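Local coordinates for protein enoyl-CoA hydratase (PDB 3T3W) that probably catalyses the reversible hydration of 2-enoyl-CoA thioesters to 3-hydroxyacyl-CoA in lipid metabolism, as a six-chain member of the crotonase family, at residues Y24-R29 with D62-V67; V116-S120 with L225-K229; E170-K175 with E190-M196. All blocks are in the same frame, centred on the assembly; numbering follows the deposited sequence.

Overall arrangement
Interactions 1 and 2 adjoin, their centres 14 Å apart: Lys-118 NZ, which also donates to Ala-59 O, lies 2.9 Å from Val-65 O, a probable hydrogen bond, and both contacts involve the starts of neighbouring parallel strands, 67-72 and 120-124. Interaction 3 stands apart, its centre 31 Å from that of interaction 1 and 23 Å from that of interaction 2, and joins short helices outside the six-stranded sheet. The chemistry differs accordingly. Interaction 1, partly buried and untouched by other subunits, relies on backbone and arginine hydrogen bonds. Interaction 2, buried, brings a lysine ammonium to loop carbonyls. Interaction 3, partly buried, combines a salt bridge with apolar packing. Interactions 2 and 3 both touch the second subunit.

Interaction 1 (Y24-R29 with D62-V67); sequences YDVSDR and DNDVSV
The carbonyl of Arg-29 is a bifurcated acceptor: Ser-66 N lies 2.7 Å and Val-67 N 3.2 Å from Arg-29 O, with N-H...O angles near 160°. The same arginine reaches back along the other segment (chi1 m, chi2 t, chi3 p), so that its NE is 2.7 Å from Ser-66 OG, while its NH2 donates to Ser-66 OG at 3.0 Å and to Asn-63 O at 3.0 Å. These two oxygens lie near the guanidinium plane; Asp-64 O and Val-65 N lie over one face. Arg-29 CA also makes a CH...O contact of 3.3 Å to Asp-64 O, and a water joins Arg-29 N to Asp-64 O.

Residues 62-65 form a type I turn, Val-65 N to Asp-62 O 2.9 Å, reinforced by an Asx turn with Asp-64 N to Asp-62 OD1 2.9 Å. In the other segment, Asp-28 and Arg-29 have positive phi (53/39 and 65/18), as in a type I' hairpin turn. The closest CA pair is Arg-29 with Val-65, 4.4 Å.

Further out, a second water links Tyr-24 OH to Asp-62 OD2, and Val-26 CG1 packs on Val-65 CG2 at 3.9 Å. The contact thus ties the tip of the antiparallel hairpin of strands 22-27 and 30-35 to the connection between helix 46-61 and strand 67-72, with helix 206-217 touching Val-67.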
ATOM      1  N   TYR F  24     -23.117 -24.783  21.491  1.00 14.46           N
ATOM      2  CA  TYR F  24     -21.671 -24.954  21.416  1.00 14.49           C
ATOM      3  C   TYR F  24     -21.332 -26.376  21.797  1.00 15.67           C
ATOM      4  O   TYR F  24     -21.745 -26.854  22.862  1.00 15.68           O
ATOM      5  CB  TYR F  24     -20.992 -23.984  22.366  1.00 15.14           C
ATOM      6  CG  TYR F  24     -19.500 -24.029  22.392  1.00 14.77           C
ATOM      7  CD1 TYR F  24     -18.753 -23.319  21.487  1.00 14.39           C
ATOM      8  CD2 TYR F  24     -18.819 -24.747  23.364  1.00 15.37           C
ATOM      9  CE1 TYR F  24     -17.370 -23.330  21.531  1.00 14.55           C
ATOM     10  CE2 TYR F  24     -17.436 -24.774  23.414  1.00 15.61           C
ATOM     11  CZ  TYR F  24     -16.710 -24.057  22.498  1.00 15.29           C
ATOM     12  OH  TYR F  24     -15.334 -24.138  22.529  1.00 14.97           O
ATOM     13  N   ASP F  25     -20.564 -27.057  20.955  1.00 15.64           N
ATOM     14  CA  ASP F  25     -20.191 -28.479  21.206  1.00 17.62           C
ATOM     15  C   ASP F  25     -18.723 -28.626  20.857  1.00 16.81           C
ATOM     16  O   ASP F  25     -18.302 -28.126  19.816  1.00 15.09           O
ATOM     17  CB  ASP F  25     -20.970 -29.439  20.276  1.00 19.55           C
ATOM     18  CG  ASP F  25     -20.412 -30.886  20.287  1.00 22.26           C
ATOM     19  OD1 ASP F  25     -20.755 -31.548  21.273  1.00 23.45           O
ATOM     20  OD2 ASP F  25     -19.619 -31.358  19.372  1.00 22.34           O
ATOM     21  N   VAL F  26     -17.958 -29.329  21.690  1.00 17.33           N
ATOM     22  CA  VAL F  26     -16.606 -29.707  21.333  1.00 17.59           C
ATOM     23  C   VAL F  26     -16.525 -31.231  21.318  1.00 18.07           C
ATOM     24  O   VAL F  26     -16.821 -31.896  22.319  1.00 17.06           O
ATOM     25  CB  VAL F  26     -15.568 -29.152  22.323  1.00 17.74           C
ATOM     26  CG1 VAL F  26     -14.157 -29.723  22.057  1.00 18.05           C
ATOM     27  CG2 VAL F  26     -15.580 -27.642  22.297  1.00 18.32           C
ATOM     28  N   SER F  27     -16.125 -31.774  20.189  1.00 18.11           N
ATOM     29  CA  SER F  27     -15.793 -33.195  20.105  1.00 18.81           C
ATOM     30  C   SER F  27     -14.844 -33.464  18.955  1.00 18.25           C
ATOM     31  O   SER F  27     -14.883 -32.763  17.945  1.00 16.13           O
ATOM     32  CB  SER F  27     -17.047 -34.051  19.981  1.00 20.75           C
ATOM     33  OG  SER F  27     -17.814 -33.638  18.891  1.00 23.04           O
ATOM     34  N   ASP F  28     -13.975 -34.469  19.121  1.00 17.95           N
ATOM     35  CA  ASP F  28     -13.038 -34.840  18.077  1.00 19.16           C
ATOM     36  C   ASP F  28     -12.203 -33.628  17.572  1.00 17.44           C
ATOM     37  O   ASP F  28     -11.937 -33.519  16.370  1.00 17.72           O
ATOM     38  CB  ASP F  28     -13.796 -35.451  16.867  1.00 20.86           C
ATOM     39  CG  ASP F  28     -14.745 -36.574  17.262  1.00 24.15           C
ATOM     40  OD1 ASP F  28     -14.260 -37.498  17.915  1.00 25.36           O
ATOM     41  OD2 ASP F  28     -15.963 -36.486  16.931  1.00 25.15           O
ATOM     42  N   ARG F  29     -11.812 -32.757  18.490  1.00 16.73           N
ATOM     43  CA  ARG F  29     -11.005 -31.540  18.241  1.00 17.07           C
ATOM     44  C   ARG F  29     -11.713 -30.477  17.374  1.00 15.45           C
ATOM     45  O   ARG F  29     -11.056 -29.553  16.858  1.00 14.08           O
ATOM     46  CB  ARG F  29      -9.611 -31.873  17.672  1.00 19.50           C
ATOM     47  CG  ARG F  29      -8.843 -32.860  18.569  1.00 22.66           C
ATOM     48  CD  ARG F  29      -7.364 -32.898  18.250  1.00 25.81           C
ATOM     49  NE  ARG F  29      -6.811 -31.562  18.443  1.00 29.07           N
ATOM     50  CZ  ARG F  29      -6.438 -31.026  19.610  1.00 31.11           C
ATOM     51  NH1 ARG F  29      -6.473 -31.723  20.753  1.00 31.85           N
ATOM     52  NH2 ARG F  29      -5.991 -29.778  19.620  1.00 29.32           N
ATOM     53  N   ASP F  62      -9.478 -22.961  23.826  1.00 17.79           N
ATOM     54  CA  ASP F  62      -9.532 -24.364  24.236  1.00 18.70           C
ATOM     55  C   ASP F  62      -8.446 -25.147  23.496  1.00 19.81           C
ATOM     56  O   ASP F  62      -8.561 -25.360  22.305  1.00 17.20           O
ATOM     57  CB  ASP F  62     -10.917 -24.964  23.953  1.00 18.06           C
ATOM     58  CG  ASP F  62     -11.102 -26.409  24.506  1.00 19.60           C
ATOM     59  OD1 ASP F  62     -10.107 -27.069  24.905  1.00 20.08           O
ATOM     60  OD2 ASP F  62     -12.268 -26.884  24.523  1.00 19.53           O
ATOM     61  N   ASN F  63      -7.399 -25.605  24.202  1.00 20.84           N
ATOM     62  CA  ASN F  63      -6.348 -26.415  23.554  1.00 23.62           C
ATOM     63  C   ASN F  63      -6.814 -27.754  23.007  1.00 21.95           C
ATOM     64  O   ASN F  63      -6.112 -28.359  22.212  1.00 24.92           O
ATOM     65  CB  ASN F  63      -5.192 -26.680  24.509  1.00 27.03           C
ATOM     66  CG  ASN F  63      -4.513 -25.420  24.945  1.00 30.75           C
ATOM     67  OD1 ASN F  63      -4.497 -24.396  24.234  1.00 33.00           O
ATOM     68  ND2 ASN F  63      -3.945 -25.469  26.147  1.00 35.63           N
ATOM     69  N   ASP F  64      -7.969 -28.240  23.422  1.00 21.00           N
ATOM     70  CA  ASP F  64      -8.545 -29.433  22.806  1.00 22.39           C
ATOM     71  C   ASP F  64      -9.288 -29.145  21.480  1.00 19.78           C
ATOM     72  O   ASP F  64      -9.873 -30.053  20.931  1.00 19.13           O
ATOM     73  CB  ASP F  64      -9.559 -30.119  23.747  1.00 25.77           C
ATOM     74  CG  ASP F  64      -8.924 -30.669  25.029  1.00 29.23           C
ATOM     75  OD1 ASP F  64      -7.734 -31.028  25.041  1.00 31.56           O
ATOM     76  OD2 ASP F  64      -9.660 -30.721  26.031  1.00 34.94           O
ATOM     77  N   VAL F  65      -9.307 -27.895  21.002  1.00 16.57           N
ATOM     78  CA  VAL F  65      -9.992 -27.567  19.739  1.00 14.74           C
ATOM     79  C   VAL F  65      -8.934 -27.244  18.729  1.00 13.77           C
ATOM     80  O   VAL F  65      -8.107 -26.355  18.986  1.00 13.79           O
ATOM     81  CB  VAL F  65     -10.904 -26.335  19.905  1.00 13.74           C
ATOM     82  CG1 VAL F  65     -11.465 -25.828  18.554  1.00 12.88           C
ATOM     83  CG2 VAL F  65     -12.059 -26.705  20.846  1.00 13.71           C
ATOM     84  N   SER F  66      -8.991 -27.902  17.571  1.00 13.38           N
ATOM     85  CA  SER F  66      -8.096 -27.587  16.434  1.00 12.81           C
ATOM     86  C   SER F  66      -8.802 -26.821  15.300  1.00 12.32           C
ATOM     87  O   SER F  66      -8.155 -26.041  14.591  1.00 11.91           O
ATOM     88  CB  SER F  66      -7.498 -28.855  15.813  1.00 13.80           C
ATOM     89  OG  SER F  66      -6.588 -29.501  16.703  1.00 14.45           O
ATOM     90  N   VAL F  67     -10.112 -27.045  15.139  1.00 11.77           N
ATOM     91  CA  VAL F  67     -10.895 -26.422  14.046  1.00 10.70           C
ATOM     92  C   VAL F  67     -12.245 -25.968  14.587  1.00 10.71           C
ATOM     93  O   VAL F  67     -12.856 -26.642  15.431  1.00 10.49           O
ATOM     94  CB  VAL F  67     -11.112 -27.443  12.881  1.00 10.82           C
ATOM     95  CG1 VAL F  67     -11.934 -26.878  11.718  1.00 10.39           C
ATOM     96  CG2 VAL F  67      -9.758 -27.930  12.319  1.00 10.97           C
TER
HETATM   97  O   HOH W   1     -14.391 -25.238  24.722  1.00 23.46           O
HETATM   98  O   HOH W   2     -11.633 -32.504  21.384  1.00 24.15           O

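Interaction 2 (V116-S120 with L225-K229); sequences VPKPS and LRQAK
Leu-225, on helix 222-239, points its CA-CB bond toward residues 116-120 and sets CB 3.8 Å from Pro-119 CG, an apolar contact that Ile-217 of the same chain and Phe-181 of the second subunit extend. Next comes Arg-226: Arg-226 CA and Pro-117 CA, 5.1 Å apart, are the closest CA pair of the two segments. Its chi1 to chi3 are all t, and the extended chain lays one guanidinium face over Pro-117, with NE 3.6 Å from Pro-117 CB; Arg-226 NH1 is hydrogen-bonded to Ser-103 OG of the third subunit. The non-regular segment 116-120 runs from helix 95-115 into strand 120-124, which lies parallel and adjacent to strand 67-72: it is the return leg of a beta-alpha-beta crossover in the crotonase fold, met here by a helix from later in the chain. One turn on from Leu-225, with Lys-229 N to Leu-225 O at 3.0 Å, Lys-229 extends a side chain with chi1 to chi4 all t. Its NZ donates to Val-116 O at 2.7 Å and to Lys-118 O at 2.9 Å, the loop curving so that both carbonyls converge on it. A water bridges Lys-229 NZ (2.9 Å) to Ser-120 OG (2.8 Å), and Asp-140 supplies the counter-charge, salt-bridging Lys-229 and also accepting from Ser-120 N.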
ATOM      1  N   VAL F 116      -8.767 -15.284  14.636  1.00  9.41           N
ATOM      2  CA  VAL F 116      -8.559 -16.397  15.548  1.00  9.71           C
ATOM      3  C   VAL F 116      -7.568 -17.381  14.905  1.00 10.51           C
ATOM      4  O   VAL F 116      -7.747 -17.738  13.746  1.00 11.29           O
ATOM      5  CB  VAL F 116      -9.902 -17.088  15.931  1.00  9.87           C
ATOM      6  CG1 VAL F 116      -9.677 -18.473  16.570  1.00 10.33           C
ATOM      7  CG2 VAL F 116     -10.729 -16.175  16.824  1.00  9.85           C
ATOM      8  N   PRO F 117      -6.515 -17.812  15.636  1.00 11.59           N
ATOM      9  CA  PRO F 117      -5.408 -18.530  14.990  1.00 11.81           C
ATOM     10  C   PRO F 117      -5.611 -20.032  14.848  1.00 11.51           C
ATOM     11  O   PRO F 117      -4.688 -20.805  15.104  1.00 12.64           O
ATOM     12  CB  PRO F 117      -4.231 -18.195  15.901  1.00 12.40           C
ATOM     13  CG  PRO F 117      -4.859 -18.116  17.246  1.00 13.45           C
ATOM     14  CD  PRO F 117      -6.151 -17.388  17.001  1.00 12.10           C
ATOM     15  N   LYS F 118      -6.828 -20.437  14.482  1.00 11.18           N
ATOM     16  CA  LYS F 118      -7.196 -21.822  14.196  1.00 10.83           C
ATOM     17  C   LYS F 118      -8.071 -21.778  12.941  1.00 10.07           C
ATOM     18  O   LYS F 118      -8.762 -20.784  12.707  1.00  9.20           O
ATOM     19  CB  LYS F 118      -8.038 -22.400  15.336  1.00 11.58           C
ATOM     20  CG  LYS F 118      -7.339 -22.406  16.676  1.00 12.11           C
ATOM     21  CD  LYS F 118      -8.167 -23.090  17.740  1.00 12.20           C
ATOM     22  CE  LYS F 118      -7.405 -23.046  19.051  1.00 12.57           C
ATOM     23  NZ  LYS F 118      -8.121 -23.719  20.181  1.00 12.21           N
ATOM     24  N   PRO F 119      -8.075 -22.860  12.122  1.00  9.46           N
ATOM     25  CA  PRO F 119      -8.942 -22.891  10.961  1.00  9.20           C
ATOM     26  C   PRO F 119     -10.405 -22.836  11.332  1.00  9.20           C
ATOM     27  O   PRO F 119     -10.792 -23.446  12.333  1.00  9.14           O
ATOM     28  CB  PRO F 119      -8.620 -24.230  10.307  1.00  9.43           C
ATOM     29  CG  PRO F 119      -7.190 -24.476  10.697  1.00  9.78           C
ATOM     30  CD  PRO F 119      -7.138 -23.983  12.131  1.00  9.53           C
ATOM     31  N   SER F 120     -11.194 -22.107  10.539  1.00  8.73           N
ATOM     32  CA  SER F 120     -12.639 -22.027  10.727  1.00  8.62           C
ATOM     33  C   SER F 120     -13.364 -22.232   9.417  1.00  8.46           C
ATOM     34  O   SER F 120     -12.908 -21.823   8.334  1.00  8.43           O
ATOM     35  CB  SER F 120     -13.049 -20.699  11.336  1.00  8.56           C
ATOM     36  OG  SER F 120     -12.622 -19.604  10.500  1.00  8.56           O
ATOM     37  N   LEU F 225      -0.956 -25.127  10.901  1.00 11.89           N
ATOM     38  CA  LEU F 225      -2.278 -24.535  10.533  1.00 11.19           C
ATOM     39  C   LEU F 225      -2.341 -23.056  10.834  1.00 11.10           C
ATOM     40  O   LEU F 225      -2.819 -22.272  10.017  1.00 10.35           O
ATOM     41  CB  LEU F 225      -3.483 -25.246  11.227  1.00 10.63           C
ATOM     42  CG  LEU F 225      -3.715 -26.715  10.837  1.00 10.75           C
ATOM     43  CD1 LEU F 225      -4.733 -27.363  11.791  1.00 10.49           C
ATOM     44  CD2 LEU F 225      -4.153 -26.851   9.383  1.00 10.58           C
ATOM     45  N   ARG F 226      -1.892 -22.682  12.032  1.00 11.20           N
ATOM     46  CA  ARG F 226      -1.879 -21.271  12.433  1.00 11.14           C
ATOM     47  C   ARG F 226      -1.046 -20.458  11.408  1.00 11.24           C
ATOM     48  O   ARG F 226      -1.469 -19.393  10.971  1.00 10.61           O
ATOM     49  CB  ARG F 226      -1.236 -21.107  13.827  1.00 12.25           C
ATOM     50  CG  ARG F 226      -1.126 -19.646  14.258  1.00 13.27           C
ATOM     51  CD  ARG F 226      -0.565 -19.472  15.692  1.00 16.10           C
ATOM     52  NE  ARG F 226      -0.685 -18.049  16.077  1.00 17.39           N
ATOM     53  CZ  ARG F 226      -0.885 -17.597  17.308  1.00 18.96           C
ATOM     54  NH1 ARG F 226      -1.001 -16.285  17.498  1.00 20.42           N
ATOM     55  NH2 ARG F 226      -0.953 -18.429  18.348  1.00 20.63           N
ATOM     56  N   GLN F 227       0.131 -20.958  11.070  1.00 10.97           N
ATOM     57  CA  GLN F 227       1.002 -20.145  10.224  1.00 10.90           C
ATOM     58  C   GLN F 227       0.611 -20.199   8.733  1.00  9.68           C
ATOM     59  O   GLN F 227       0.834 -19.207   8.038  1.00  9.02           O
ATOM     60  CB  GLN F 227       2.462 -20.424  10.470  1.00 12.31           C
ATOM     61  CG  GLN F 227       2.959 -20.048  11.906  1.00 12.95           C
ATOM     62  CD  GLN F 227       2.762 -18.587  12.303  1.00 13.57           C
ATOM     63  OE1 GLN F 227       1.664 -18.157  12.619  1.00 15.04           O
ATOM     64  NE2 GLN F 227       3.839 -17.806  12.229  1.00 14.62           N
ATOM     65  N   ALA F 228      -0.049 -21.270   8.278  1.00  8.97           N
ATOM     66  CA  ALA F 228      -0.673 -21.272   6.936  1.00  8.96           C
ATOM     67  C   ALA F 228      -1.757 -20.205   6.886  1.00  8.48           C
ATOM     68  O   ALA F 228      -1.860 -19.433   5.923  1.00  8.29           O
ATOM     69  CB  ALA F 228      -1.291 -22.638   6.567  1.00  8.84           C
ATOM     70  N   LYS F 229      -2.581 -20.167   7.920  1.00  8.13           N
ATOM     71  CA  LYS F 229      -3.635 -19.142   8.008  1.00  8.11           C
ATOM     72  C   LYS F 229      -3.002 -17.743   8.023  1.00  8.31           C
ATOM     73  O   LYS F 229      -3.466 -16.848   7.289  1.00  8.17           O
ATOM     74  CB  LYS F 229      -4.522 -19.340   9.242  1.00  8.50           C
ATOM     75  CG  LYS F 229      -5.573 -18.261   9.447  1.00  8.35           C
ATOM     76  CD  LYS F 229      -6.535 -18.694  10.552  1.00  8.71           C
ATOM     77  CE  LYS F 229      -7.615 -17.651  10.780  1.00  8.28           C
ATOM     78  NZ  LYS F 229      -8.868 -18.263  11.328  1.00  7.71           N
TER
HETATM   79  O   HOH W   3     -11.551 -17.173  11.263  1.00  9.04           O

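Interaction 3 (E170-K175 with E190-M196); sequences ELGPRK and EVAQTGM
Glu-170, Thr-194 and Met-196 lose the most surface here, 65, 62 and 58 Å². Glu-170, near the end of helix 167-171, has its CA 5.1 Å from that of Met-196. With chi1 and chi2 both m, it brings OE1 3.5 Å from Met-196 CA, while OE2 salt-bridges Arg-174 of the second subunit. Thr-194 (chi1 p) places OG1 3.0 Å from Glu-170 O and 3.0 Å from Val-191 O, so its single proton could go to either. Gly-195 follows with positive phi (96°) in a Schellman motif ending helix 188-194, which turns the chain into Met-196. Met-196 (chi1 and chi2 t) packs SD 3.8 Å from Leu-171 CD2, which also lies 4.2 Å from Val-191 CG1. Beyond the break at Gly-172, Lys-175 NZ forms a 2.7 Å salt bridge to Glu-190 OE2, itself also bridged to Arg-184. Every direct polar link between the segments thus uses at least one side chain, and the apolar cluster sits apart from the charges: side-chain chemistry, not backbone pairing, holds these helices together.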
ATOM      1  N   GLU F 170     -14.032 -10.552  -1.885  1.00  7.66           N
ATOM      2  CA  GLU F 170     -14.673 -11.875  -2.031  1.00  8.52           C
ATOM      3  C   GLU F 170     -15.247 -12.126  -3.429  1.00  8.56           C
ATOM      4  O   GLU F 170     -15.217 -13.251  -3.939  1.00  8.61           O
ATOM      5  CB  GLU F 170     -15.773 -12.008  -0.991  1.00  8.72           C
ATOM      6  CG  GLU F 170     -15.262 -12.008   0.437  1.00  9.41           C
ATOM      7  CD  GLU F 170     -14.662 -13.320   0.910  1.00 10.14           C
ATOM      8  OE1 GLU F 170     -14.782 -14.356   0.202  1.00 10.03           O
ATOM      9  OE2 GLU F 170     -14.128 -13.304   2.045  1.00 10.57           O
ATOM     10  N   LEU F 171     -15.770 -11.066  -4.030  1.00  8.17           N
ATOM     11  CA  LEU F 171     -16.519 -11.126  -5.282  1.00  8.24           C
ATOM     12  C   LEU F 171     -15.813 -10.502  -6.486  1.00  8.23           C
ATOM     13  O   LEU F 171     -16.211 -10.761  -7.634  1.00  8.76           O
ATOM     14  CB  LEU F 171     -17.880 -10.456  -5.080  1.00  7.97           C
ATOM     15  CG  LEU F 171     -18.758 -10.956  -3.949  1.00  8.07           C
ATOM     16  CD1 LEU F 171     -19.965 -10.020  -3.726  1.00  8.40           C
ATOM     17  CD2 LEU F 171     -19.222 -12.393  -4.208  1.00  7.93           C
ATOM     18  N   GLY F 172     -14.797  -9.689  -6.223  1.00  7.80           N
ATOM     19  CA  GLY F 172     -14.233  -8.778  -7.212  1.00  8.05           C
ATOM     20  C   GLY F 172     -15.078  -7.493  -7.269  1.00  7.66           C
ATOM     21  O   GLY F 172     -16.276  -7.505  -6.900  1.00  7.54           O
ATOM     22  N   PRO F 173     -14.508  -6.402  -7.788  1.00  7.65           N
ATOM     23  CA  PRO F 173     -15.204  -5.111  -7.725  1.00  7.76           C
ATOM     24  C   PRO F 173     -16.451  -5.024  -8.597  1.00  7.61           C
ATOM     25  O   PRO F 173     -17.442  -4.399  -8.182  1.00  7.09           O
ATOM     26  CB  PRO F 173     -14.133  -4.107  -8.191  1.00  8.03           C
ATOM     27  CG  PRO F 173     -13.117  -4.950  -8.947  1.00  8.47           C
ATOM     28  CD  PRO F 173     -13.107  -6.240  -8.213  1.00  8.39           C
ATOM     29  N   ARG F 174     -16.417  -5.626  -9.784  1.00  7.64           N
ATOM     30  CA  ARG F 174     -17.563  -5.473 -10.694  1.00  7.88           C
ATOM     31  C   ARG F 174     -18.776  -6.217 -10.144  1.00  8.17           C
ATOM     32  O   ARG F 174     -19.908  -5.696 -10.211  1.00  8.15           O
ATOM     33  CB  ARG F 174     -17.196  -5.939 -12.099  1.00  8.25           C
ATOM     34  CG  ARG F 174     -16.254  -4.942 -12.784  1.00  8.28           C
ATOM     35  CD  ARG F 174     -16.012  -5.249 -14.234  1.00  8.46           C
ATOM     36  NE  ARG F 174     -15.018  -4.305 -14.781  1.00  8.57           N
ATOM     37  CZ  ARG F 174     -15.284  -3.053 -15.128  1.00  8.37           C
ATOM     38  NH1 ARG F 174     -16.510  -2.592 -15.051  1.00  8.72           N
ATOM     39  NH2 ARG F 174     -14.330  -2.262 -15.577  1.00  8.54           N
ATOM     40  N   LYS F 175     -18.567  -7.437  -9.633  1.00  8.24           N
ATOM     41  CA  LYS F 175     -19.699  -8.201  -9.043  1.00  8.71           C
ATOM     42  C   LYS F 175     -20.186  -7.518  -7.750  1.00  7.96           C
ATOM     43  O   LYS F 175     -21.387  -7.416  -7.517  1.00  7.48           O
ATOM     44  CB  LYS F 175     -19.338  -9.661  -8.796  1.00  9.96           C
ATOM     45  CG  LYS F 175     -20.612 -10.501  -8.541  1.00 11.34           C
ATOM     46  CD  LYS F 175     -20.463 -12.014  -8.726  1.00 13.70           C
ATOM     47  CE  LYS F 175     -20.039 -12.469 -10.094  1.00 13.04           C
ATOM     48  NZ  LYS F 175     -21.111 -12.804 -11.066  1.00 13.20           N
ATOM     49  N   GLU F 190     -22.945 -19.285  -8.231  1.00 13.63           N
ATOM     50  CA  GLU F 190     -22.373 -17.995  -8.641  1.00 13.63           C
ATOM     51  C   GLU F 190     -21.244 -17.532  -7.736  1.00 13.03           C
ATOM     52  O   GLU F 190     -20.200 -17.092  -8.222  1.00 13.01           O
ATOM     53  CB  GLU F 190     -23.470 -16.910  -8.779  1.00 14.00           C
ATOM     54  CG  GLU F 190     -22.875 -15.590  -9.233  1.00 14.78           C
ATOM     55  CD  GLU F 190     -23.896 -14.473  -9.403  1.00 15.81           C
ATOM     56  OE1 GLU F 190     -25.103 -14.698  -9.171  1.00 14.95           O
ATOM     57  OE2 GLU F 190     -23.467 -13.378  -9.846  1.00 17.43           O
ATOM     58  N   VAL F 191     -21.419 -17.614  -6.413  1.00 12.60           N
ATOM     59  CA  VAL F 191     -20.359 -17.202  -5.501  1.00 12.57           C
ATOM     60  C   VAL F 191     -19.225 -18.197  -5.478  1.00 12.14           C
ATOM     61  O   VAL F 191     -18.111 -17.808  -5.212  1.00 12.44           O
ATOM     62  CB  VAL F 191     -20.833 -16.838  -4.050  1.00 13.47           C
ATOM     63  CG1 VAL F 191     -21.877 -15.695  -4.144  1.00 14.92           C
ATOM     64  CG2 VAL F 191     -21.485 -17.995  -3.357  1.00 13.20           C
ATOM     65  N   ALA F 192     -19.471 -19.481  -5.742  1.00 11.69           N
ATOM     66  CA  ALA F 192     -18.356 -20.415  -5.870  1.00 12.05           C
ATOM     67  C   ALA F 192     -17.411 -19.995  -7.047  1.00 12.24           C
ATOM     68  O   ALA F 192     -16.198 -20.156  -6.951  1.00 12.01           O
ATOM     69  CB  ALA F 192     -18.880 -21.859  -6.086  1.00 12.27           C
ATOM     70  N   GLN F 193     -17.976 -19.430  -8.116  1.00 12.88           N
ATOM     71  CA  GLN F 193     -17.183 -19.015  -9.287  0.50 13.72           C
ATOM     72  C   GLN F 193     -16.198 -17.890  -8.958  1.00 13.04           C
ATOM     73  O   GLN F 193     -15.136 -17.774  -9.591  1.00 13.52           O
ATOM     74  CB  GLN F 193     -18.089 -18.563 -10.430  0.50 15.23           C
ATOM     75  CG  GLN F 193     -18.872 -19.660 -11.106  0.50 17.10           C
ATOM     76  CD  GLN F 193     -19.783 -19.138 -12.208  0.50 18.99           C
ATOM     77  OE1 GLN F 193     -20.501 -18.131 -12.042  0.50 20.86           O
ATOM     78  NE2 GLN F 193     -19.776 -19.824 -13.332  0.50 20.49           N
ATOM     79  N   THR F 194     -16.535 -17.043  -7.975  1.00 11.81           N
ATOM     80  CA  THR F 194     -15.657 -15.947  -7.570  1.00 11.67           C
ATOM     81  C   THR F 194     -14.619 -16.395  -6.548  1.00 12.19           C
ATOM     82  O   THR F 194     -13.668 -15.670  -6.286  1.00 12.86           O
ATOM     83  CB  THR F 194     -16.435 -14.747  -6.952  1.00 11.63           C
ATOM     84  OG1 THR F 194     -16.918 -15.098  -5.639  1.00 11.39           O
ATOM     85  CG2 THR F 194     -17.623 -14.306  -7.824  1.00 11.83           C
ATOM     86  N   GLY F 195     -14.830 -17.566  -5.959  1.00 12.09           N
ATOM     87  CA  GLY F 195     -13.961 -18.104  -4.925  1.00 12.35           C
ATOM     88  C   GLY F 195     -14.425 -17.848  -3.502  1.00 11.66           C
ATOM     89  O   GLY F 195     -13.827 -18.394  -2.542  1.00 13.35           O
ATOM     90  N   MET F 196     -15.498 -17.062  -3.346  1.00 10.10           N
ATOM     91  CA  MET F 196     -16.032 -16.747  -2.043  1.00  9.73           C
ATOM     92  C   MET F 196     -16.504 -18.031  -1.303  1.00  9.98           C
ATOM     93  O   MET F 196     -16.421 -18.142  -0.100  1.00  9.47           O
ATOM     94  CB  MET F 196     -17.203 -15.772  -2.180  1.00  9.97           C
ATOM     95  CG  MET F 196     -17.983 -15.648  -0.889  1.00 10.36           C
ATOM     96  SD  MET F 196     -19.203 -14.347  -0.974  1.00 10.74           S
ATOM     97  CE  MET F 196     -20.430 -14.983   0.190  1.00 11.38           C
TER
HETATM   98  O   HOH W   4     -19.705 -15.642 -10.654  1.00 17.41           O